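Local coordinates for protein O-methyltransferase, SAM-dependent (Legionella pneumophila subsp. pneumophila, PDB 3R3H) that probably transfers a methyl group from S-adenosylmethionine to an oxygen of an acceptor whose identity is not established, at residues A[24-33]-A[101-109]; A[50-58]-A[76-84]. All coordinates share one frame; numbering follows the deposited sequence.

Contact 1: residues A[24-33]-A[101-109]; sequences HPALAALRKE and AHPYWREAK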
loop_
_atom_site.group_PDB
_atom_site.type_symbol
_atom_site.label_atom_id
_atom_site.label_comp_id
_atom_site.label_asym_id
_atom_site.label_seq_id
_atom_site.Cartn_x
_atom_site.Cartn_y
_atom_site.Cartn_z
ATOM N N HIS A 24 2.617 2.422 19.120
ATOM C CA HIS A 24 2.067 2.912 20.375
ATOM C C HIS A 24 2.413 1.909 21.483
ATOM O O HIS A 24 2.318 0.691 21.284
ATOM C CB HIS A 24 0.562 3.065 20.230
ATOM C CG HIS A 24 -0.115 3.590 21.450
ATOM N ND1 HIS A 24 -0.247 2.853 22.611
ATOM C CD2 HIS A 24 -0.736 4.769 21.683
ATOM C CE1 HIS A 24 -0.922 3.556 23.500
ATOM N NE2 HIS A 24 -1.231 4.724 22.961
ATOM N N PRO A 25 2.825 2.407 22.665
ATOM C CA PRO A 25 3.203 1.577 23.823
ATOM C C PRO A 25 2.342 0.360 24.141
ATOM O O PRO A 25 2.868 -0.730 24.391
ATOM C CB PRO A 25 3.248 2.583 24.979
ATOM C CG PRO A 25 2.497 3.797 24.457
ATOM C CD PRO A 25 2.886 3.836 23.018
ATOM N N ALA A 26 1.026 0.551 24.151
ATOM C CA ALA A 26 0.098 -0.541 24.431
ATOM C C ALA A 26 0.243 -1.597 23.345
ATOM O O ALA A 26 0.154 -2.794 23.620
ATOM C CB ALA A 26 -1.320 -0.018 24.473
ATOM N N LEU A 27 0.469 -1.149 22.108
ATOM C CA LEU A 27 0.661 -2.067 20.986
ATOM C C LEU A 27 1.934 -2.867 21.215
ATOM O O LEU A 27 1.909 -4.099 21.284
ATOM C CB LEU A 27 0.805 -1.296 19.672
ATOM C CG LEU A 27 -0.429 -0.901 18.883
ATOM C CD1 LEU A 27 -0.001 -0.160 17.628
ATOM C CD2 LEU A 27 -1.218 -2.149 18.544
ATOM N N ALA A 28 3.044 -2.144 21.330
ATOM C CA ALA A 28 4.346 -2.757 21.531
ATOM C C ALA A 28 4.286 -3.742 22.698
ATOM O O ALA A 28 4.865 -4.837 22.637
ATOM C CB ALA A 28 5.382 -1.676 21.798
ATOM N N ALA A 29 3.568 -3.345 23.748
ATOM C CA ALA A 29 3.403 -4.151 24.954
ATOM C C ALA A 29 2.571 -5.395 24.678
ATOM O O ALA A 29 2.918 -6.494 25.118
ATOM C CB ALA A 29 2.742 -3.307 26.041
ATOM N N LEU A 30 1.463 -5.212 23.961
ATOM C CA LEU A 30 0.600 -6.338 23.622
ATOM C C LEU A 30 1.467 -7.312 22.823
ATOM O O LEU A 30 1.490 -8.514 23.093
ATOM C CB LEU A 30 -0.599 -5.864 22.776
ATOM C CG LEU A 30 -1.831 -6.780 22.629
ATOM C CD1 LEU A 30 -2.998 -5.988 22.033
ATOM C CD2 LEU A 30 -1.496 -7.986 21.772
ATOM N N ARG A 31 2.199 -6.767 21.857
ATOM C CA ARG A 31 3.069 -7.563 21.014
ATOM C C ARG A 31 4.127 -8.283 21.851
ATOM O O ARG A 31 4.160 -9.509 21.895
ATOM C CB ARG A 31 3.754 -6.666 19.987
ATOM C CG ARG A 31 3.689 -7.168 18.548
ATOM C CD ARG A 31 5.018 -6.926 17.852
ATOM N NE ARG A 31 5.541 -5.595 18.142
ATOM C CZ ARG A 31 6.834 -5.285 18.122
ATOM N NH1 ARG A 31 7.742 -6.209 17.824
ATOM N NH2 ARG A 31 7.219 -4.049 18.412
ATOM N N LYS A 32 4.989 -7.515 22.510
ATOM C CA LYS A 32 6.058 -8.075 23.342
ATOM C C LYS A 32 5.583 -9.125 24.359
ATOM O O LYS A 32 6.314 -10.067 24.661
ATOM C CB LYS A 32 6.792 -6.949 24.063
ATOM N N GLU A 33 4.368 -8.959 24.886
ATOM C CA GLU A 33 3.807 -9.899 25.857
ATOM C C GLU A 33 3.165 -11.147 25.221
ATOM O O GLU A 33 2.574 -11.967 25.926
ATOM C CB GLU A 33 2.781 -9.181 26.750
ATOM C CG GLU A 33 3.279 -8.815 28.170
ATOM C CD GLU A 33 2.931 -9.859 29.261
ATOM O OE1 GLU A 33 3.264 -11.060 29.101
ATOM O OE2 GLU A 33 2.328 -9.466 30.293
ATOM N N ALA A 101 -7.243 -9.106 25.192
ATOM C CA ALA A 101 -6.506 -7.906 24.875
ATOM C C ALA A 101 -7.037 -6.659 25.555
ATOM O O ALA A 101 -6.373 -5.615 25.548
ATOM C CB ALA A 101 -6.502 -7.713 23.358
ATOM N N HIS A 102 -8.220 -6.770 26.157
ATOM C CA HIS A 102 -8.836 -5.616 26.791
ATOM C C HIS A 102 -7.957 -4.830 27.765
ATOM O O HIS A 102 -8.086 -3.611 27.864
ATOM C CB HIS A 102 -10.167 -6.003 27.440
ATOM C CG HIS A 102 -10.038 -6.890 28.639
ATOM N ND1 HIS A 102 -10.157 -8.261 28.569
ATOM C CD2 HIS A 102 -9.832 -6.597 29.947
ATOM C CE1 HIS A 102 -10.032 -8.778 29.782
ATOM N NE2 HIS A 102 -9.833 -7.788 30.634
ATOM N N PRO A 103 -7.037 -5.499 28.483
ATOM C CA PRO A 103 -6.215 -4.688 29.391
ATOM C C PRO A 103 -5.463 -3.603 28.601
ATOM O O PRO A 103 -5.467 -2.416 28.973
ATOM C CB PRO A 103 -5.265 -5.720 30.011
ATOM C CG PRO A 103 -6.099 -6.937 30.045
ATOM C CD PRO A 103 -6.765 -6.932 28.687
ATOM N N TYR A 104 -4.820 -4.025 27.511
ATOM C CA TYR A 104 -4.070 -3.121 26.656
ATOM C C TYR A 104 -5.008 -2.130 25.972
ATOM O O TYR A 104 -4.686 -0.944 25.846
ATOM C CB TYR A 104 -3.304 -3.922 25.610
ATOM C CG TYR A 104 -2.345 -4.900 26.224
ATOM C CD1 TYR A 104 -2.747 -6.197 26.525
ATOM C CD2 TYR A 104 -1.042 -4.521 26.530
ATOM C CE1 TYR A 104 -1.881 -7.093 27.109
ATOM C CE2 TYR A 104 -0.165 -5.401 27.123
ATOM C CZ TYR A 104 -0.586 -6.691 27.412
ATOM O OH TYR A 104 0.282 -7.573 28.025
ATOM N N TRP A 105 -6.163 -2.611 25.524
ATOM C CA TRP A 105 -7.123 -1.729 24.887
ATOM C C TRP A 105 -7.500 -0.560 25.822
ATOM O O TRP A 105 -7.590 0.584 25.376
ATOM C CB TRP A 105 -8.371 -2.522 24.476
ATOM C CG TRP A 105 -8.135 -3.552 23.372
ATOM C CD1 TRP A 105 -7.046 -3.651 22.542
ATOM C CD2 TRP A 105 -9.032 -4.604 22.979
ATOM N NE1 TRP A 105 -7.211 -4.699 21.666
ATOM C CE2 TRP A 105 -8.415 -5.303 21.910
ATOM C CE3 TRP A 105 -10.297 -5.025 23.427
ATOM C CZ2 TRP A 105 -9.025 -6.405 21.277
ATOM C CZ3 TRP A 105 -10.908 -6.128 22.794
ATOM C CH2 TRP A 105 -10.264 -6.804 21.731
ATOM N N ARG A 106 -7.710 -0.856 27.108
ATOM C CA ARG A 106 -8.057 0.158 28.114
ATOM C C ARG A 106 -6.912 1.141 28.278
ATOM O O ARG A 106 -7.089 2.359 28.224
ATOM C CB ARG A 106 -8.297 -0.481 29.484
ATOM C CG ARG A 106 -9.350 -1.553 29.519
ATOM C CD ARG A 106 -10.681 -1.000 29.936
ATOM N NE ARG A 106 -11.763 -1.922 29.608
ATOM C CZ ARG A 106 -11.803 -3.203 29.969
ATOM N NH1 ARG A 106 -10.805 -3.726 30.681
ATOM N NH2 ARG A 106 -12.844 -3.960 29.618
ATOM N N GLU A 107 -5.738 0.573 28.511
ATOM C CA GLU A 107 -4.522 1.335 28.695
ATOM C C GLU A 107 -4.369 2.347 27.572
ATOM O O GLU A 107 -3.917 3.468 27.799
ATOM C CB GLU A 107 -3.336 0.375 28.724
ATOM C CG GLU A 107 -1.961 1.023 28.693
ATOM C CD GLU A 107 -0.846 -0.010 28.505
ATOM O OE1 GLU A 107 0.238 0.378 28.007
ATOM O OE2 GLU A 107 -1.050 -1.204 28.858
ATOM N N ALA A 108 -4.770 1.954 26.365
ATOM C CA ALA A 108 -4.674 2.825 25.199
ATOM C C ALA A 108 -5.966 3.581 24.895
ATOM O O ALA A 108 -6.040 4.287 23.893
ATOM C CB ALA A 108 -4.237 2.019 23.981
ATOM N N LYS A 109 -6.973 3.438 25.754
ATOM C CA LYS A 109 -8.252 4.127 25.568
ATOM C C LYS A 109 -9.016 3.738 24.303
ATOM O O LYS A 109 -9.523 4.609 23.591
ATOM C CB LYS A 109 -8.029 5.633 25.542
ATOM C CG LYS A 109 -7.470 6.186 26.828
ATOM C CD LYS A 109 -8.481 6.086 27.957
ATOM C CE LYS A 109 -7.814 6.442 29.272
ATOM N NZ LYS A 109 -7.001 7.686 29.110
#
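Helix 25-32 and helix 102-107 run nearly antiparallel, touching where Ala26 faces Tyr104. Their axes come within 9.1 Å at an angle of 165°. Helix 102-107 belongs to the Rossmann-like core of the class I methyltransferase fold, and helix 25-32 comes from the chain before that core. Helix 102-107 connects strands 87-92 and 114-118, the two at one edge of the sheet. Both helices pack on helix 73-80.

Tyr104 is the main side chain of the contact. Its CG stands anti to the carbonyl carbon (chi1 -59°), which lays the ring along the backbone of helix 25-32. One ring face takes the CA of Leu30 in a CH-pi contact, 3.8 Å from the ring centroid and 17° off the normal. Leu30 CB and CG continue over the ring toward CG and CD1 of Tyr104. Ala29 CB meets the ring at CE2, 3.7 Å away. At the far end of the ring, the bent chain of Glu33 crosses at about a right angle, with its CB and CG near Tyr104 OH.

Leu30 also reaches past the ring. Its CD1 lies 4.1 Å from Ala101 CB and approaches the indole of Trp105, whose NE1 is hydrogen-bonded to Gly72 O.

The other end of the contact has small side chains. Ala26 CB and Ala108 CB touch at 3.6 Å. Ala108 sits just before the Schellman motif made at Lys109. Glu107 extends alongside them, bringing OE1 to Ala26 CA. His24 is the N-cap of helix 25-32. Its ND1 accepts from Ala26 N at 3.0 Å, close to the ring plane, and this bond fixes the imidazole while its CE1 rests 3.7 Å from Ala108 CB.

Contact 2: residues A[50-58]-A[76-84]; sequences QFMQMLIRL and LAMSLALPD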
loop_
_atom_site.group_PDB
_atom_site.type_symbol
_atom_site.label_atom_id
_atom_site.label_comp_id
_atom_site.label_asym_id
_atom_site.label_seq_id
_atom_site.Cartn_x
_atom_site.Cartn_y
_atom_site.Cartn_z
ATOM N N GLN A 50 0.663 -0.750 10.565
ATOM C CA GLN A 50 0.821 0.676 10.417
ATOM C C GLN A 50 0.391 1.089 9.009
ATOM O O GLN A 50 -0.069 2.214 8.794
ATOM C CB GLN A 50 2.264 1.064 10.695
ATOM C CG GLN A 50 2.538 2.535 10.489
ATOM C CD GLN A 50 3.760 3.019 11.245
ATOM O OE1 GLN A 50 4.353 4.049 10.902
ATOM N NE2 GLN A 50 4.135 2.288 12.295
ATOM N N PHE A 51 0.539 0.170 8.053
ATOM C CA PHE A 51 0.136 0.437 6.682
ATOM C C PHE A 51 -1.378 0.465 6.645
ATOM O O PHE A 51 -1.964 1.295 5.961
ATOM C CB PHE A 51 0.654 -0.651 5.735
ATOM C CG PHE A 51 0.120 -0.536 4.326
ATOM C CD1 PHE A 51 -0.551 -1.601 3.730
ATOM C CD2 PHE A 51 0.260 0.647 3.601
ATOM C CE1 PHE A 51 -1.081 -1.491 2.431
ATOM C CE2 PHE A 51 -0.268 0.764 2.301
ATOM C CZ PHE A 51 -0.939 -0.309 1.720
ATOM N N MET A 52 -2.003 -0.451 7.387
ATOM C CA MET A 52 -3.463 -0.548 7.451
ATOM C C MET A 52 -4.077 0.637 8.203
ATOM O O MET A 52 -5.283 0.900 8.121
ATOM C CB MET A 52 -3.885 -1.868 8.114
ATOM C CG MET A 52 -3.481 -3.133 7.329
ATOM S SD MET A 52 -4.280 -4.642 7.921
ATOM C CE MET A 52 -3.482 -4.816 9.493
ATOM N N GLN A 53 -3.235 1.343 8.950
ATOM C CA GLN A 53 -3.663 2.524 9.694
ATOM C C GLN A 53 -3.713 3.665 8.679
ATOM O O GLN A 53 -4.612 4.510 8.710
ATOM C CB GLN A 53 -2.641 2.875 10.773
ATOM C CG GLN A 53 -2.669 1.999 11.989
ATOM C CD GLN A 53 -1.802 2.554 13.088
ATOM O OE1 GLN A 53 -2.179 2.527 14.261
ATOM N NE2 GLN A 53 -0.633 3.071 12.715
ATOM N N MET A 54 -2.712 3.686 7.802
ATOM C CA MET A 54 -2.627 4.675 6.744
ATOM C C MET A 54 -3.920 4.496 5.931
ATOM O O MET A 54 -4.642 5.462 5.660
ATOM C CB MET A 54 -1.399 4.379 5.879
ATOM C CG MET A 54 -1.233 5.264 4.661
ATOM S SD MET A 54 -0.189 6.668 4.939
ATOM C CE MET A 54 -1.386 7.824 5.517
ATOM N N LEU A 55 -4.216 3.244 5.584
ATOM C CA LEU A 55 -5.393 2.907 4.797
ATOM C C LEU A 55 -6.691 3.425 5.408
ATOM O O LEU A 55 -7.583 3.911 4.691
ATOM C CB LEU A 55 -5.469 1.393 4.615
ATOM C CG LEU A 55 -4.274 0.782 3.874
ATOM C CD1 LEU A 55 -4.334 -0.730 3.960
ATOM C CD2 LEU A 55 -4.268 1.237 2.428
ATOM N N ILE A 56 -6.795 3.315 6.728
ATOM C CA ILE A 56 -7.973 3.768 7.444
ATOM C C ILE A 56 -8.124 5.284 7.347
ATOM O O ILE A 56 -9.242 5.798 7.210
ATOM C CB ILE A 56 -7.894 3.295 8.921
ATOM C CG1 ILE A 56 -8.164 1.789 8.947
ATOM C CG2 ILE A 56 -8.859 4.082 9.815
ATOM C CD1 ILE A 56 -8.111 1.154 10.281
ATOM N N ARG A 57 -7.004 5.996 7.405
ATOM C CA ARG A 57 -7.035 7.450 7.311
ATOM C C ARG A 57 -7.457 7.820 5.883
ATOM O O ARG A 57 -8.331 8.672 5.683
ATOM C CB ARG A 57 -5.651 8.031 7.613
ATOM C CG ARG A 57 -5.070 7.656 8.972
ATOM C CD ARG A 57 -3.553 7.785 8.943
ATOM N NE ARG A 57 -2.900 7.290 10.156
ATOM C CZ ARG A 57 -1.620 6.900 10.213
ATOM N NH1 ARG A 57 -0.846 6.939 9.124
ATOM N NH2 ARG A 57 -1.099 6.479 11.365
ATOM N N LEU A 58 -6.836 7.166 4.898
ATOM C CA LEU A 58 -7.138 7.410 3.487
ATOM C C LEU A 58 -8.571 7.012 3.131
ATOM O O LEU A 58 -9.172 7.564 2.208
ATOM C CB LEU A 58 -6.139 6.665 2.596
ATOM C CG LEU A 58 -4.774 7.319 2.318
ATOM C CD1 LEU A 58 -4.183 7.928 3.576
ATOM C CD2 LEU A 58 -3.839 6.286 1.753
ATOM N N LEU A 76 -6.368 -3.193 17.856
ATOM C CA LEU A 76 -5.958 -2.024 18.604
ATOM C C LEU A 76 -5.418 -0.971 17.653
ATOM O O LEU A 76 -5.875 0.185 17.649
ATOM C CB LEU A 76 -4.886 -2.422 19.607
ATOM C CG LEU A 76 -4.302 -1.291 20.464
ATOM C CD1 LEU A 76 -5.415 -0.608 21.259
ATOM C CD2 LEU A 76 -3.254 -1.879 21.389
ATOM N N ALA A 77 -4.441 -1.385 16.844
ATOM C CA ALA A 77 -3.814 -0.498 15.858
ATOM C C ALA A 77 -4.874 0.163 14.999
ATOM O O ALA A 77 -4.796 1.353 14.726
ATOM C CB ALA A 77 -2.856 -1.288 14.969
ATOM N N MET A 78 -5.866 -0.620 14.579
ATOM C CA MET A 78 -6.952 -0.114 13.747
ATOM C C MET A 78 -7.759 0.993 14.432
ATOM O O MET A 78 -8.034 2.024 13.808
ATOM C CB MET A 78 -7.884 -1.265 13.326
ATOM C CG MET A 78 -7.489 -1.908 11.992
ATOM S SD MET A 78 -8.489 -3.335 11.484
ATOM C CE MET A 78 -7.185 -4.494 11.097
ATOM N N SER A 79 -8.138 0.804 15.701
ATOM C CA SER A 79 -8.929 1.839 16.376
ATOM C C SER A 79 -8.084 3.058 16.722
ATOM O O SER A 79 -8.601 4.164 16.858
ATOM C CB SER A 79 -9.616 1.292 17.637
ATOM O OG SER A 79 -8.723 1.163 18.718
ATOM N N LEU A 80 -6.778 2.857 16.853
ATOM C CA LEU A 80 -5.871 3.964 17.159
ATOM C C LEU A 80 -5.835 4.943 16.002
ATOM O O LEU A 80 -5.586 6.129 16.192
ATOM C CB LEU A 80 -4.456 3.454 17.413
ATOM C CG LEU A 80 -4.176 2.850 18.785
ATOM C CD1 LEU A 80 -2.775 2.262 18.787
ATOM C CD2 LEU A 80 -4.296 3.925 19.860
ATOM N N ALA A 81 -6.077 4.433 14.798
ATOM C CA ALA A 81 -6.065 5.253 13.598
ATOM C C ALA A 81 -7.483 5.701 13.267
ATOM O O ALA A 81 -7.724 6.331 12.244
ATOM C CB ALA A 81 -5.471 4.463 12.446
ATOM N N LEU A 82 -8.417 5.373 14.148
ATOM C CA LEU A 82 -9.817 5.735 13.965
ATOM C C LEU A 82 -10.210 6.933 14.818
ATOM O O LEU A 82 -9.641 7.168 15.891
ATOM C CB LEU A 82 -10.731 4.555 14.333
ATOM C CG LEU A 82 -11.026 3.420 13.350
ATOM C CD1 LEU A 82 -11.954 2.403 13.987
ATOM C CD2 LEU A 82 -11.678 4.001 12.117
ATOM N N PRO A 83 -11.197 7.712 14.348
ATOM C CA PRO A 83 -11.644 8.879 15.114
ATOM C C PRO A 83 -12.536 8.449 16.296
ATOM O O PRO A 83 -13.117 7.361 16.282
ATOM C CB PRO A 83 -12.384 9.711 14.064
ATOM C CG PRO A 83 -12.945 8.673 13.147
ATOM C CD PRO A 83 -11.806 7.695 13.001
ATOM N N ASP A 84 -12.623 9.303 17.316
ATOM C CA ASP A 84 -13.418 9.051 18.524
ATOM C C ASP A 84 -14.772 8.363 18.294
ATOM O O ASP A 84 -15.150 7.468 19.050
ATOM C CB ASP A 84 -13.659 10.371 19.269
ATOM C CG ASP A 84 -12.432 11.289 19.276
ATOM O OD1 ASP A 84 -11.937 11.646 18.172
ATOM O OD2 ASP A 84 -11.979 11.666 20.386
#
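The two helices of this buried contact pack on the central sheet of the Rossmann-like methyltransferase fold. Helix 46-59 precedes strand 63-68, and helix 73-80 follows it. The segments 50-58 and 76-80 run in roughly the same direction, 34° apart, with their axes 8.9 Å from each other at closest approach.

Ile56 fills the middle. Its CG1 is anti to the carbonyl carbon (chi1 -73°), which sends the two branches to different partners. CD1 meets Met78 CG at 3.6 Å, and CG2 meets Leu82 CD2 at 3.6 Å. Ile56 crosses both side chains at about a right angle. CG2 also lies against the carbonyl oxygen of Ala81.

Nearer the sheet, the methyl ends of Met52 and Met78 touch, CE to CE, at 4.0 Å. Both methionines also pack on Phe141 of strand 137-143, while Ile56 and Met78 share Val64 of strand 63-68. Arg57 borders the contact close to Ala81, and its guanidinium makes a cation-pi interaction with Phe204 of the second subunit.

Gln53 lies next to Ala81, where the backbones are closest. Its extended chain passes Ala81 CB and carries the amide to the backbone of Ala77. The aliphatic part packs on Ala81, with Gln53 CB 3.7 Å from Ala81 CB.

How the contacts relate
The centres of contacts 1 and 2 lie 15 Å apart, and the contacts touch through helix 73-80. Along the chain the order is 24-33, 50-58, 76-84, 101-109, which nests contact 2 inside the loop closed by contact 1. Leu76 joins them: its CD2 lies 3.5 Å from Leu27 CD2, and its CD1 lies against Trp105 CD1. Leu80 CD1 adds a contact with His24 CB. Helix 73-80 thus packs on helix 46-59 in the buried contact 2 and on both helices of the partly buried contact 1, farther from the centre of the chain. The second subunit reaches the 50-58 segment but neither segment of contact 1.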